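Local coordinates for cell cycle regulatory protein GcrA (PDB 5YIU) that acts as a cell cycle transcription factor of Caulobacter crescentus, this piece being its DNA-binding domain, which probably reads promoter DNA through a helix-turn-helix fold, at residues L15-L20 with K43-L49. Numbering follows the deposited sequence.
Sequences LKKLWL and KVHRLGL
L15 and W19, one turn apart on helix 9-21, pack against V44 where the first and last helices of the three-helix, helix-turn-helix-type domain meet nearly at right angles (95°), their local axes 11.3 Å apart. The contact is wholly apolar. V44 CG1, anti to the backbone N (chi1 167°), lies over one face of the W19 indole, 4.0 Å from the centroid of the five-membered ring and 23° off its normal, a CH-pi contact. V44 CG2 is wedged between L15 CD2 (3.8 Å) and the CE3 and CD2 part of the W19 ring. I28 of helix 25-32 also packs on W19.

From L15 the aliphatic contacts reach K43, L47 and L49. L15 CD1 meets the bent chain of K43 at CG, whereas L15 CD2 lies 3.7 Å from L47 CD1 and 4.2 Å from L49 CD1; W7 packs against both L15 and K43. Beyond L47 the helix closes in a Schellman motif: G48 takes positive phi, L49 N bonds back to V44 O at 3.2 Å and G48 N to H45 O at 3.1 Å. The turn brings L49 toward helix 9-21, where its CD2 approaches L20 CD2 and L49 CB comes obliquely to W19 CD1, 3.9 Å away.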
loop_
_atom_site.group_PDB
_atom_site.type_symbol
_atom_site.label_atom_id
_atom_site.label_comp_id
_atom_site.label_asym_id
_atom_site.label_seq_id
_atom_site.Cartn_x
_atom_site.Cartn_y
_atom_site.Cartn_z
ATOM N N LEU A 15 4.854 -2.368 -0.481
ATOM C CA LEU A 15 4.471 -1.059 0.031
ATOM C C LEU A 15 5.602 -0.456 0.847
ATOM O O LEU A 15 5.943 0.726 0.691
ATOM C CB LEU A 15 3.202 -1.176 0.878
ATOM C CG LEU A 15 2.682 0.122 1.518
ATOM C CD1 LEU A 15 1.156 0.100 1.623
ATOM C CD2 LEU A 15 3.279 0.326 2.899
ATOM N N LYS A 16 6.174 -1.269 1.727
ATOM C CA LYS A 16 7.235 -0.811 2.609
ATOM C C LYS A 16 8.448 -0.324 1.817
ATOM O O LYS A 16 8.943 0.781 2.059
ATOM C CB LYS A 16 7.617 -1.928 3.574
ATOM C CG LYS A 16 8.744 -1.589 4.522
ATOM C CD LYS A 16 9.038 -2.781 5.414
ATOM C CE LYS A 16 10.400 -2.652 6.056
ATOM N NZ LYS A 16 10.734 -3.834 6.896
ATOM N N LYS A 17 8.914 -1.125 0.863
ATOM C CA LYS A 17 10.071 -0.753 0.053
ATOM C C LYS A 17 9.824 0.532 -0.726
ATOM O O LYS A 17 10.651 1.443 -0.721
ATOM C CB LYS A 17 10.434 -1.884 -0.913
ATOM C CG LYS A 17 11.056 -3.104 -0.255
ATOM C CD LYS A 17 11.152 -4.268 -1.237
ATOM C CE LYS A 17 12.000 -5.410 -0.674
ATOM N NZ LYS A 17 12.269 -6.471 -1.689
ATOM N N LEU A 18 8.679 0.608 -1.390
ATOM C CA LEU A 18 8.350 1.773 -2.201
ATOM C C LEU A 18 8.161 3.029 -1.358
ATOM O O LEU A 18 8.545 4.132 -1.764
ATOM C CB LEU A 18 7.121 1.505 -3.065
ATOM C CG LEU A 18 7.279 0.384 -4.093
ATOM C CD1 LEU A 18 6.014 0.263 -4.937
ATOM C CD2 LEU A 18 8.520 0.585 -4.975
ATOM N N TRP A 19 7.576 2.868 -0.181
ATOM C CA TRP A 19 7.416 4.007 0.711
ATOM C C TRP A 19 8.784 4.522 1.158
ATOM O O TRP A 19 9.039 5.728 1.137
ATOM C CB TRP A 19 6.540 3.645 1.912
ATOM C CG TRP A 19 6.221 4.822 2.769
ATOM C CD1 TRP A 19 6.827 5.172 3.936
ATOM C CD2 TRP A 19 5.232 5.824 2.512
ATOM N NE1 TRP A 19 6.270 6.320 4.431
ATOM C CE2 TRP A 19 5.285 6.743 3.576
ATOM C CE3 TRP A 19 4.308 6.035 1.481
ATOM C CZ2 TRP A 19 4.444 7.852 3.650
ATOM C CZ3 TRP A 19 3.470 7.136 1.555
ATOM C CH2 TRP A 19 3.545 8.032 2.632
ATOM N N LEU A 20 9.666 3.605 1.554
ATOM C CA LEU A 20 11.023 3.981 1.940
ATOM C C LEU A 20 11.797 4.579 0.765
ATOM O O LEU A 20 12.657 5.425 0.971
ATOM C CB LEU A 20 11.769 2.784 2.534
ATOM C CG LEU A 20 11.206 2.270 3.865
ATOM C CD1 LEU A 20 11.893 0.958 4.238
ATOM C CD2 LEU A 20 11.341 3.304 4.979
ATOM N N LYS A 43 -2.558 2.028 5.660
ATOM C CA LYS A 43 -1.652 0.912 5.915
ATOM C C LYS A 43 -0.266 1.384 6.355
ATOM O O LYS A 43 0.323 0.801 7.262
ATOM C CB LYS A 43 -1.562 0.003 4.683
ATOM C CG LYS A 43 -0.707 -1.239 4.872
ATOM C CD LYS A 43 -1.210 -2.115 6.005
ATOM C CE LYS A 43 -0.477 -3.442 6.021
ATOM N NZ LYS A 43 -0.923 -4.293 7.166
ATOM N N VAL A 44 0.264 2.419 5.700
ATOM C CA VAL A 44 1.518 3.042 6.133
ATOM C C VAL A 44 1.422 3.452 7.602
ATOM O O VAL A 44 2.344 3.217 8.393
ATOM C CB VAL A 44 1.837 4.274 5.274
ATOM C CG1 VAL A 44 2.950 5.101 5.901
ATOM C CG2 VAL A 44 2.207 3.857 3.847
ATOM N N HIS A 45 0.294 4.042 7.964
ATOM C CA HIS A 45 0.051 4.393 9.347
ATOM C C HIS A 45 0.079 3.180 10.278
ATOM O O HIS A 45 0.743 3.196 11.314
ATOM C CB HIS A 45 -1.285 5.121 9.473
ATOM C CG HIS A 45 -1.558 5.632 10.848
ATOM N ND1 HIS A 45 -2.524 5.090 11.669
ATOM C CD2 HIS A 45 -0.979 6.632 11.556
ATOM C CE1 HIS A 45 -2.535 5.741 12.819
ATOM N NE2 HIS A 45 -1.607 6.680 12.776
ATOM N N ARG A 46 -0.634 2.120 9.919
ATOM C CA ARG A 46 -0.667 0.932 10.780
ATOM C C ARG A 46 0.688 0.227 10.897
ATOM O O ARG A 46 0.982 -0.407 11.913
ATOM C CB ARG A 46 -1.768 -0.035 10.331
ATOM C CG ARG A 46 -3.156 0.584 10.424
ATOM C CD ARG A 46 -4.269 -0.437 10.352
ATOM N NE ARG A 46 -4.290 -1.229 9.120
ATOM C CZ ARG A 46 -4.761 -0.814 7.947
ATOM N NH1 ARG A 46 -4.753 -1.655 6.918
ATOM N NH2 ARG A 46 -5.217 0.424 7.793
ATOM N N LEU A 47 1.517 0.354 9.864
ATOM C CA LEU A 47 2.864 -0.220 9.863
ATOM C C LEU A 47 3.866 0.616 10.661
ATOM O O LEU A 47 4.994 0.170 10.913
ATOM C CB LEU A 47 3.366 -0.401 8.432
ATOM C CG LEU A 47 2.673 -1.482 7.609
ATOM C CD1 LEU A 47 3.100 -1.374 6.164
ATOM C CD2 LEU A 47 3.023 -2.851 8.167
ATOM N N GLY A 48 3.468 1.824 11.041
ATOM C CA GLY A 48 4.346 2.697 11.808
ATOM C C GLY A 48 5.440 3.384 11.009
ATOM O O GLY A 48 6.412 3.880 11.582
ATOM N N LEU A 49 5.276 3.439 9.691
ATOM C CA LEU A 49 6.293 3.997 8.799
ATOM C C LEU A 49 6.270 5.522 8.741
ATOM O O LEU A 49 5.214 6.140 8.757
ATOM C CB LEU A 49 6.131 3.416 7.396
ATOM C CG LEU A 49 6.522 1.949 7.249
ATOM C CD1 LEU A 49 6.014 1.402 5.929
ATOM C CD2 LEU A 49 8.036 1.768 7.350
#